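Local coordinates for protein arginine N-methyltransferase SFM1 (Saccharomyces cerevisiae, PDB 5C74), which transfers a methyl group from S-adenosyl-L-methionine to an arginine of ribosomal protein S3, leaving it monomethylated, at residues A[77-82]-A[98-103]; A[10-15]-A[45-50]; A[135-140]-A[178-183]. One frame throughout, in Å; residues are numbered along the deposited sequence.

In the fold
The contacts tie one chain together by different means: paired parallel strands in interaction 1, an aromatic and a charged grip between two helix starts, plus sulfate, in interaction 2, and a loop beside a strand edge in interaction 3. Interactions 1 and 2 lie on opposite sides of the chain's centre, their own centres 27 Å apart; the centre of interaction 3 is 22 Å from each. Interactions 2 and 3 both touch the second subunit, their nearest atoms about 6 Å apart. A bound nickel ion lies about 13 Å from the E14 side chain and one about 12 Å from that of F180; the nickel ligands include histidines of a probable C-terminal tag and imply no catalytic role.

Interaction 1: A[77-82]-A[98-103]; sequences DGRVCL and KFDYFV
C81 CB lies over the centre of the F99 ring, 3.7 Å from the centroid, in a CH-pi contact. SG stands anti to the backbone N (chi1 180°), which carries it over the same ring and obliquely to the F102 ring, where it lies 3.7 Å from CE2: two sulfur-aromatic contacts from one cysteine. On the other face of the sheet, V80 CG1 and V103 CG2 press together at 3.4 Å, tighter than usual for two carbons, and L82 CD1 reaches V103 CG1. Backbone bonds stitch the strands in parallel register, from C81 N to Y101 O and from V103 N to C81 O, and D100 N to R79 O carries the ladder on to the charged pair.

Packing gives way to polar contacts before the strands begin. There R79 grips D100 side-on, NE to OD2 at 2.8 Å and NH2 to OD1 at 2.9 Å. Both bonds are nearly straight and both acceptors lie in the guanidinium plane, but the carboxylate is turned 38° from it: NE meets OD2 on the syn side, about 35° out of the carboxylate plane, and NH2 approaches OD1 from above that plane. K98 O covers one guanidinium face, R79 NH1 bonds to T97 O, and a water bridges G78 O and K98 O on this more exposed side.

The pair occupies the interior of the six-stranded parallel sheet of this SPOUT-clan methyltransferase: strand 128-131 flanks 80-83, strand 2-6 flanks 101-104, L82 packs on helix 116-123, and Y101 leads its hydroxyl away to E73 O.

Interaction 2: A[10-15]-A[45-50]; sequences EGFSEW and DIPQRL. With SO4 (sulfate ion), chain C.
F12 and P47, their CA atoms 7.3 Å apart, are the nearest CA pair across two segments that each turn from loop into helix. S13 and P47 are the respective N-cap residues, and S13 OG caps the amide of V16. The P47 and F12 side chains cross at about a right angle, P47 CD standing over one ring face, offset toward the rim and 3.7 Å from the centroid, a CH-pi contact. I46 CD1 and L50 CD1 approach the same ring obliquely, the latter 4.0 Å from F12 CD2.

Beyond this apolar patch, E14 and R49 join through a two-pronged salt bridge. The glutamate chain bends at chi2 (63°), and R49 meets its carboxylate end-on, NH2 to OE1 and NH1 to OE2, both at 2.8 Å. The two planes are only 10° apart, and each oxygen is met on its syn side.

A sulfate, probably from the crystallisation liquor, takes the other edge of the guanidinium: R49 NE bonds to its O3 at 2.9 Å and NH2 to its O1. The amides of Q48 and R49 donate to O2 and O3.

F12 and P47 also pack on I17 of helix 14-27, and F12 O accepts a hydrogen bond from K202 of the second subunit. R49, held between two anions that would favour its positive charge, forms with the helix start an anion-binding niche, occupied here by sulfate; a natural occupant is not established.

Interaction 3: A[135-140]-A[178-183]; sequences DKQMTT and MPFRYV
K136 and R181 meet with their side chains at about a right angle: CB of K136 lies over the centre of one guanidinium face, and CD comes within 3.6 Å of R181 NH2. The bend of the arginine at chi3 (-73°) places NE. That NE pairs with D164 of strand 162-169, the main ionic partner; D135 OD1 adds only a long salt bridge, 3.7 Å from R181 NH1. Two waters help to fill the corner, each accepting from R181 NH1, one weakly, and from the amide of D135 or K136. Nearer the strand, the extended M138 side chain brings CE to 3.9 Å from R181 CD.

F180 is clasped by the other half of the loop. T139 CG2, anti to its carbonyl carbon, stands over one ring face, offset toward the rim and 4.1 Å from the centroid, a CH-pi contact. The same methyl touches Y182 OH at 3.8 Å. Q137 runs alongside F180, pointing the same way, with its amide turned 42° from the ring.

A single direct backbone bond, R181 N to Q137 O at 3.0 Å, joins loop to strand; waters extend it by linking Q137 O to P179 O and T139 N to R181 O, and another joins Q137 OE1 to P179 O. The chemistry is therefore divided: a mainly nonpolar contact around F180, beside E206 of the second subunit, and a hydrated ionic end where D164 and D135 probably offset the closeness of the two positive charges.

Interaction 1: A[77-82]-A[98-103]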
loop_
_atom_site.group_PDB
_atom_site.type_symbol
_atom_site.label_atom_id
_atom_site.label_comp_id
_atom_site.label_asym_id
_atom_site.label_seq_id
_atom_site.Cartn_x
_atom_site.Cartn_y
_atom_site.Cartn_z
ATOM N N ASP A 77 -30.706 -8.903 -4.980
ATOM C CA ASP A 77 -31.162 -8.082 -3.871
ATOM C C ASP A 77 -31.471 -8.941 -2.643
ATOM O O ASP A 77 -32.132 -9.983 -2.739
ATOM C CB ASP A 77 -32.389 -7.264 -4.288
ATOM C CG ASP A 77 -32.038 -6.125 -5.243
ATOM O OD1 ASP A 77 -30.832 -5.834 -5.440
ATOM O OD2 ASP A 77 -32.976 -5.503 -5.785
ATOM N N GLY A 78 -30.945 -8.512 -1.499
ATOM C CA GLY A 78 -31.147 -9.207 -0.244
ATOM C C GLY A 78 -30.263 -10.426 -0.071
ATOM O O GLY A 78 -30.283 -11.054 0.984
ATOM N N ARG A 79 -29.476 -10.764 -1.090
ATOM C CA ARG A 79 -28.600 -11.930 -0.990
ATOM C C ARG A 79 -27.130 -11.517 -0.957
ATOM O O ARG A 79 -26.239 -12.345 -1.153
ATOM C CB ARG A 79 -28.858 -12.909 -2.149
ATOM C CG ARG A 79 -30.317 -13.384 -2.210
ATOM C CD ARG A 79 -30.479 -14.609 -3.125
ATOM N NE ARG A 79 -29.502 -15.631 -2.764
ATOM C CZ ARG A 79 -29.697 -16.563 -1.832
ATOM N NH1 ARG A 79 -30.861 -16.644 -1.192
ATOM N NH2 ARG A 79 -28.733 -17.436 -1.558
ATOM N N VAL A 80 -26.885 -10.235 -0.700
ATOM C CA VAL A 80 -25.512 -9.753 -0.525
ATOM C C VAL A 80 -25.342 -9.236 0.899
ATOM O O VAL A 80 -26.050 -8.324 1.320
ATOM C CB VAL A 80 -25.173 -8.648 -1.547
ATOM C CG1 VAL A 80 -23.756 -8.167 -1.349
ATOM C CG2 VAL A 80 -25.373 -9.168 -2.993
ATOM N N CYS A 81 -24.416 -9.839 1.637
ATOM C CA CYS A 81 -24.174 -9.491 3.026
ATOM C C CYS A 81 -23.101 -8.419 3.141
ATOM O O CYS A 81 -22.076 -8.478 2.467
ATOM C CB CYS A 81 -23.761 -10.735 3.820
ATOM S SG CYS A 81 -23.438 -10.372 5.558
ATOM N N LEU A 82 -23.336 -7.428 3.989
ATOM C CA LEU A 82 -22.325 -6.406 4.215
ATOM C C LEU A 82 -21.775 -6.549 5.630
ATOM O O LEU A 82 -22.537 -6.531 6.592
ATOM C CB LEU A 82 -22.909 -5.009 4.008
ATOM C CG LEU A 82 -21.983 -3.840 4.356
ATOM C CD1 LEU A 82 -20.845 -3.701 3.314
ATOM C CD2 LEU A 82 -22.794 -2.557 4.450
ATOM N N LYS A 98 -28.883 -17.742 2.718
ATOM C CA LYS A 98 -29.416 -16.402 2.490
ATOM C C LYS A 98 -28.538 -15.552 1.589
ATOM O O LYS A 98 -29.035 -14.665 0.889
ATOM C CB LYS A 98 -29.589 -15.652 3.822
ATOM C CG LYS A 98 -30.671 -16.209 4.759
ATOM C CD LYS A 98 -30.888 -15.257 5.941
ATOM C CE LYS A 98 -32.026 -15.710 6.852
ATOM N NZ LYS A 98 -31.626 -16.823 7.751
ATOM N N PHE A 99 -27.233 -15.794 1.654
ATOM C CA PHE A 99 -26.236 -14.900 1.054
ATOM C C PHE A 99 -25.345 -15.607 0.043
ATOM O O PHE A 99 -24.908 -16.734 0.283
ATOM C CB PHE A 99 -25.350 -14.293 2.146
ATOM C CG PHE A 99 -26.105 -13.509 3.188
ATOM C CD1 PHE A 99 -27.008 -12.522 2.824
ATOM C CD2 PHE A 99 -25.905 -13.765 4.539
ATOM C CE1 PHE A 99 -27.702 -11.796 3.786
ATOM C CE2 PHE A 99 -26.590 -13.048 5.505
ATOM C CZ PHE A 99 -27.493 -12.065 5.132
ATOM N N ASP A 100 -25.051 -14.930 -1.068
ATOM C CA ASP A 100 -24.133 -15.446 -2.082
ATOM C C ASP A 100 -22.801 -14.697 -2.056
ATOM O O ASP A 100 -21.767 -15.251 -2.432
ATOM C CB ASP A 100 -24.756 -15.330 -3.468
ATOM C CG ASP A 100 -26.110 -15.998 -3.542
ATOM O OD1 ASP A 100 -26.217 -17.131 -3.049
ATOM O OD2 ASP A 100 -27.060 -15.385 -4.061
ATOM N N TYR A 101 -22.851 -13.440 -1.602
ATOM C CA TYR A 101 -21.682 -12.557 -1.535
ATOM C C TYR A 101 -21.556 -11.928 -0.164
ATOM O O TYR A 101 -22.558 -11.668 0.494
ATOM C CB TYR A 101 -21.776 -11.440 -2.580
ATOM C CG TYR A 101 -21.628 -11.956 -3.990
ATOM C CD1 TYR A 101 -20.372 -12.074 -4.568
ATOM C CD2 TYR A 101 -22.740 -12.320 -4.740
ATOM C CE1 TYR A 101 -20.221 -12.538 -5.879
ATOM C CE2 TYR A 101 -22.604 -12.797 -6.047
ATOM C CZ TYR A 101 -21.339 -12.901 -6.602
ATOM O OH TYR A 101 -21.196 -13.365 -7.883
ATOM N N PHE A 102 -20.314 -11.663 0.236
ATOM C CA PHE A 102 -20.003 -11.024 1.510
ATOM C C PHE A 102 -19.095 -9.853 1.174
ATOM O O PHE A 102 -18.071 -10.036 0.520
ATOM C CB PHE A 102 -19.303 -12.002 2.457
ATOM C CG PHE A 102 -19.140 -11.477 3.858
ATOM C CD1 PHE A 102 -18.026 -10.728 4.210
ATOM C CD2 PHE A 102 -20.095 -11.742 4.825
ATOM C CE1 PHE A 102 -17.868 -10.255 5.503
ATOM C CE2 PHE A 102 -19.935 -11.266 6.128
ATOM C CZ PHE A 102 -18.826 -10.524 6.457
ATOM N N VAL A 103 -19.486 -8.658 1.598
ATOM C CA VAL A 103 -18.825 -7.428 1.153
ATOM C C VAL A 103 -18.072 -6.724 2.284
ATOM O O VAL A 103 -18.607 -6.541 3.367
ATOM C CB VAL A 103 -19.852 -6.452 0.569
ATOM C CG1 VAL A 103 -19.189 -5.141 0.181
ATOM C CG2 VAL A 103 -20.562 -7.092 -0.634
HETATM O O HOH W 1 -31.557 -13.602 1.731
#

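Interaction 2: A[10-15]-A[45-50]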
loop_
_atom_site.group_PDB
_atom_site.type_symbol
_atom_site.label_atom_id
_atom_site.label_comp_id
_atom_site.label_asym_id
_atom_site.label_seq_id
_atom_site.Cartn_x
_atom_site.Cartn_y
_atom_site.Cartn_z
ATOM N N GLU A 10 -5.262 4.293 -3.466
ATOM C CA GLU A 10 -4.186 4.102 -4.409
ATOM C C GLU A 10 -3.143 3.181 -3.778
ATOM O O GLU A 10 -2.780 3.367 -2.620
ATOM C CB GLU A 10 -3.563 5.451 -4.768
ATOM C CG GLU A 10 -2.493 5.367 -5.810
ATOM C CD GLU A 10 -3.023 4.836 -7.115
ATOM O OE1 GLU A 10 -2.293 4.070 -7.776
ATOM O OE2 GLU A 10 -4.168 5.191 -7.474
ATOM N N GLY A 11 -2.675 2.191 -4.529
ATOM C CA GLY A 11 -1.557 1.382 -4.085
ATOM C C GLY A 11 -1.915 0.160 -3.261
ATOM O O GLY A 11 -3.003 0.064 -2.697
ATOM N N PHE A 12 -0.975 -0.775 -3.206
ATOM C CA PHE A 12 -1.089 -1.977 -2.396
ATOM C C PHE A 12 0.099 -2.040 -1.461
ATOM O O PHE A 12 1.215 -2.259 -1.910
ATOM C CB PHE A 12 -1.111 -3.235 -3.267
ATOM C CG PHE A 12 -2.319 -3.343 -4.159
ATOM C CD1 PHE A 12 -2.421 -2.570 -5.309
ATOM C CD2 PHE A 12 -3.332 -4.243 -3.859
ATOM C CE1 PHE A 12 -3.525 -2.671 -6.137
ATOM C CE2 PHE A 12 -4.449 -4.353 -4.686
ATOM C CZ PHE A 12 -4.547 -3.565 -5.817
ATOM N N SER A 13 -0.142 -1.852 -0.173
ATOM C CA SER A 13 0.933 -1.985 0.803
ATOM C C SER A 13 1.386 -3.439 0.891
ATOM O O SER A 13 0.645 -4.351 0.524
ATOM C CB SER A 13 0.475 -1.499 2.159
ATOM O OG SER A 13 -0.484 -2.404 2.672
ATOM N N GLU A 14 2.601 -3.661 1.378
ATOM C CA GLU A 14 3.127 -5.012 1.428
ATOM C C GLU A 14 2.250 -5.902 2.307
ATOM O O GLU A 14 1.973 -7.047 1.940
ATOM C CB GLU A 14 4.579 -5.005 1.920
ATOM C CG GLU A 14 5.236 -6.375 1.969
ATOM C CD GLU A 14 5.365 -7.047 0.601
ATOM O OE1 GLU A 14 5.260 -6.359 -0.446
ATOM O OE2 GLU A 14 5.578 -8.279 0.581
ATOM N N TRP A 15 1.769 -5.381 3.435
ATOM C CA TRP A 15 0.956 -6.224 4.312
ATOM C C TRP A 15 -0.382 -6.552 3.649
ATOM O O TRP A 15 -0.884 -7.674 3.802
ATOM C CB TRP A 15 0.736 -5.579 5.696
ATOM C CG TRP A 15 -0.055 -4.292 5.744
ATOM C CD1 TRP A 15 0.442 -3.016 5.744
ATOM C CD2 TRP A 15 -1.477 -4.166 5.848
ATOM N NE1 TRP A 15 -0.589 -2.106 5.832
ATOM C CE2 TRP A 15 -1.778 -2.789 5.904
ATOM C CE3 TRP A 15 -2.534 -5.090 5.892
ATOM C CZ2 TRP A 15 -3.084 -2.309 6.006
ATOM C CZ3 TRP A 15 -3.837 -4.611 6.001
ATOM C CH2 TRP A 15 -4.095 -3.233 6.049
ATOM N N ASP A 45 -0.717 -1.540 -12.447
ATOM C CA ASP A 45 -0.734 -1.130 -11.044
ATOM C C ASP A 45 -0.944 -2.286 -10.071
ATOM O O ASP A 45 -0.821 -2.107 -8.852
ATOM C CB ASP A 45 -1.823 -0.087 -10.811
ATOM C CG ASP A 45 -1.554 1.213 -11.553
ATOM O OD1 ASP A 45 -0.525 1.847 -11.261
ATOM O OD2 ASP A 45 -2.383 1.616 -12.399
ATOM N N ILE A 46 -1.283 -3.456 -10.594
ATOM C CA ILE A 46 -1.568 -4.602 -9.729
ATOM C C ILE A 46 -0.292 -5.373 -9.440
ATOM O O ILE A 46 0.439 -5.728 -10.367
ATOM C CB ILE A 46 -2.606 -5.545 -10.368
ATOM C CG1 ILE A 46 -3.780 -4.734 -10.929
ATOM C CG2 ILE A 46 -3.084 -6.594 -9.358
ATOM C CD1 ILE A 46 -4.609 -4.021 -9.858
ATOM N N PRO A 47 -0.005 -5.629 -8.149
ATOM C CA PRO A 47 1.222 -6.353 -7.799
ATOM C C PRO A 47 1.351 -7.662 -8.585
ATOM O O PRO A 47 0.361 -8.374 -8.761
ATOM C CB PRO A 47 1.059 -6.614 -6.293
ATOM C CG PRO A 47 0.226 -5.440 -5.814
ATOM C CD PRO A 47 -0.739 -5.163 -6.958
ATOM N N GLN A 48 2.555 -7.963 -9.061
ATOM C CA GLN A 48 2.785 -9.179 -9.842
ATOM C C GLN A 48 2.384 -10.451 -9.098
ATOM O O GLN A 48 1.898 -11.406 -9.710
ATOM C CB GLN A 48 4.254 -9.281 -10.258
ATOM C CG GLN A 48 4.656 -8.307 -11.354
ATOM C CD GLN A 48 3.906 -8.550 -12.651
ATOM O OE1 GLN A 48 3.244 -7.657 -13.175
ATOM N NE2 GLN A 48 4.005 -9.765 -13.169
ATOM N N ARG A 49 2.592 -10.468 -7.786
ATOM C CA ARG A 49 2.236 -11.636 -6.995
ATOM C C ARG A 49 0.732 -11.887 -7.056
ATOM O O ARG A 49 0.285 -13.040 -7.119
ATOM C CB ARG A 49 2.713 -11.464 -5.549
ATOM C CG ARG A 49 4.183 -11.846 -5.370
ATOM C CD ARG A 49 4.732 -11.352 -4.021
ATOM N NE ARG A 49 4.728 -9.889 -3.921
ATOM C CZ ARG A 49 4.790 -9.238 -2.763
ATOM N NH1 ARG A 49 4.868 -9.926 -1.624
ATOM N NH2 ARG A 49 4.773 -7.911 -2.738
ATOM N N LEU A 50 -0.050 -10.812 -7.076
ATOM C CA LEU A 50 -1.502 -10.967 -7.078
ATOM C C LEU A 50 -2.014 -11.334 -8.476
ATOM O O LEU A 50 -2.942 -12.134 -8.626
ATOM C CB LEU A 50 -2.175 -9.694 -6.570
ATOM C CG LEU A 50 -1.819 -9.355 -5.110
ATOM C CD1 LEU A 50 -2.444 -8.040 -4.691
ATOM C CD2 LEU A 50 -2.270 -10.476 -4.157
HETATM S S SO4 C . 4.981 -7.386 -6.496
HETATM O O1 SO4 C . 4.815 -6.524 -5.324
HETATM O O2 SO4 C . 4.663 -6.586 -7.666
HETATM O O3 SO4 C . 4.084 -8.530 -6.395
HETATM O O4 SO4 C . 6.354 -7.861 -6.596
#

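Interaction 3: A[135-140]-A[178-183]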
loop_
_atom_site.group_PDB
_atom_site.type_symbol
_atom_site.label_atom_id
_atom_site.label_comp_id
_atom_site.label_asym_id
_atom_site.label_seq_id
_atom_site.Cartn_x
_atom_site.Cartn_y
_atom_site.Cartn_z
ATOM N N ASP A 135 -17.585 -8.842 18.228
ATOM C CA ASP A 135 -17.436 -7.444 18.607
ATOM C C ASP A 135 -15.987 -6.978 18.608
ATOM O O ASP A 135 -15.663 -5.938 19.181
ATOM C CB ASP A 135 -18.078 -7.199 19.976
ATOM C CG ASP A 135 -17.379 -7.928 21.091
ATOM O OD1 ASP A 135 -16.495 -8.765 20.827
ATOM O OD2 ASP A 135 -17.740 -7.674 22.255
ATOM N N LYS A 136 -15.111 -7.725 17.951
ATOM C CA LYS A 136 -13.728 -7.270 17.831
ATOM C C LYS A 136 -13.246 -7.235 16.391
ATOM O O LYS A 136 -13.498 -8.157 15.612
ATOM C CB LYS A 136 -12.809 -8.143 18.682
ATOM C CG LYS A 136 -13.014 -7.869 20.183
ATOM C CD LYS A 136 -11.867 -8.358 21.037
ATOM C CE LYS A 136 -11.980 -7.766 22.445
ATOM N NZ LYS A 136 -13.384 -7.799 22.935
ATOM N N GLN A 137 -12.548 -6.160 16.049
ATOM C CA GLN A 137 -11.988 -6.019 14.706
ATOM C C GLN A 137 -11.064 -7.175 14.340
ATOM O O GLN A 137 -10.277 -7.658 15.172
ATOM C CB GLN A 137 -11.223 -4.693 14.583
ATOM C CG GLN A 137 -10.878 -4.349 13.134
ATOM C CD GLN A 137 -10.568 -2.879 12.934
ATOM O OE1 GLN A 137 -9.730 -2.306 13.634
ATOM N NE2 GLN A 137 -11.250 -2.257 11.974
ATOM N N MET A 138 -11.178 -7.604 13.086
ATOM C CA MET A 138 -10.346 -8.639 12.492
ATOM C C MET A 138 -9.631 -8.092 11.270
ATOM O O MET A 138 -10.159 -7.195 10.600
ATOM C CB MET A 138 -11.197 -9.842 12.053
ATOM C CG MET A 138 -12.033 -10.508 13.169
ATOM S SD MET A 138 -13.189 -11.756 12.456
ATOM C CE MET A 138 -13.409 -12.754 13.939
ATOM N N THR A 139 -8.470 -8.657 10.943
ATOM C CA THR A 139 -7.886 -8.421 9.632
ATOM C C THR A 139 -8.814 -9.014 8.578
ATOM O O THR A 139 -9.644 -9.894 8.855
ATOM C CB THR A 139 -6.467 -9.034 9.470
ATOM O OG1 THR A 139 -6.541 -10.469 9.544
ATOM C CG2 THR A 139 -5.501 -8.504 10.565
ATOM N N THR A 140 -8.679 -8.532 7.353
ATOM C CA THR A 140 -9.581 -8.988 6.317
ATOM C C THR A 140 -9.450 -10.489 6.062
ATOM O O THR A 140 -10.456 -11.186 5.899
ATOM C CB THR A 140 -9.342 -8.224 5.031
ATOM O OG1 THR A 140 -9.416 -6.831 5.327
ATOM C CG2 THR A 140 -10.423 -8.585 4.014
ATOM N N MET A 178 -0.511 -7.177 17.881
ATOM C CA MET A 178 -1.438 -6.968 16.759
ATOM C C MET A 178 -2.848 -6.885 17.322
ATOM O O MET A 178 -3.377 -7.878 17.828
ATOM C CB MET A 178 -1.341 -8.096 15.715
ATOM C CG MET A 178 0.042 -8.218 15.062
ATOM S SD MET A 178 0.717 -6.709 14.267
ATOM C CE MET A 178 -0.506 -6.415 13.006
ATOM N N PRO A 179 -3.458 -5.692 17.254
ATOM C CA PRO A 179 -4.705 -5.404 17.961
ATOM C C PRO A 179 -5.931 -5.912 17.234
ATOM O O PRO A 179 -6.821 -5.123 16.925
ATOM C CB PRO A 179 -4.713 -3.870 18.023
ATOM C CG PRO A 179 -3.987 -3.468 16.773
ATOM C CD PRO A 179 -2.879 -4.476 16.639
ATOM N N PHE A 180 -5.964 -7.217 16.976
ATOM C CA PHE A 180 -7.045 -7.847 16.241
ATOM C C PHE A 180 -7.375 -9.167 16.879
ATOM O O PHE A 180 -6.586 -9.712 17.650
ATOM C CB PHE A 180 -6.661 -8.073 14.776
ATOM C CG PHE A 180 -6.289 -6.818 14.068
ATOM C CD1 PHE A 180 -7.274 -6.005 13.523
ATOM C CD2 PHE A 180 -4.965 -6.437 13.961
ATOM C CE1 PHE A 180 -6.933 -4.815 12.877
ATOM C CE2 PHE A 180 -4.623 -5.256 13.324
ATOM C CZ PHE A 180 -5.610 -4.447 12.784
ATOM N N ARG A 181 -8.543 -9.683 16.529
ATOM C CA ARG A 181 -8.922 -11.020 16.910
ATOM C C ARG A 181 -8.506 -11.940 15.772
ATOM O O ARG A 181 -8.840 -11.668 14.616
ATOM C CB ARG A 181 -10.432 -11.087 17.159
ATOM C CG ARG A 181 -10.991 -12.498 17.255
ATOM C CD ARG A 181 -12.460 -12.445 17.698
ATOM N NE ARG A 181 -12.571 -12.102 19.113
ATOM C CZ ARG A 181 -13.689 -11.703 19.718
ATOM N NH1 ARG A 181 -14.823 -11.553 19.032
ATOM N NH2 ARG A 181 -13.661 -11.434 21.021
ATOM N N TYR A 182 -7.767 -13.006 16.093
ATOM C CA TYR A 182 -7.306 -13.960 15.078
ATOM C C TYR A 182 -7.863 -15.359 15.323
ATOM O O TYR A 182 -8.124 -15.736 16.463
ATOM C CB TYR A 182 -5.777 -14.049 15.056
ATOM C CG TYR A 182 -5.060 -12.809 14.573
ATOM C CD1 TYR A 182 -4.786 -11.764 15.446
ATOM C CD2 TYR A 182 -4.636 -12.691 13.251
ATOM C CE1 TYR A 182 -4.109 -10.620 15.017
ATOM C CE2 TYR A 182 -3.953 -11.551 12.812
ATOM C CZ TYR A 182 -3.698 -10.523 13.702
ATOM O OH TYR A 182 -3.024 -9.391 13.282
ATOM N N VAL A 183 -8.007 -16.138 14.257
ATOM C CA VAL A 183 -8.386 -17.547 14.389
ATOM C C VAL A 183 -7.149 -18.340 14.792
ATOM O O VAL A 183 -6.064 -18.095 14.266
ATOM C CB VAL A 183 -8.959 -18.113 13.057
ATOM C CG1 VAL A 183 -9.230 -19.618 13.172
ATOM C CG2 VAL A 183 -10.229 -17.355 12.666
HETATM O O HOH W 2 -17.834 -11.135 19.871
HETATM O O HOH W 3 -14.987 -10.293 16.395
HETATM O O HOH W 4 -9.447 -6.286 17.829
HETATM O O HOH W 5 -7.521 -2.779 15.424
HETATM O O HOH W 6 -7.244 -10.634 12.607
#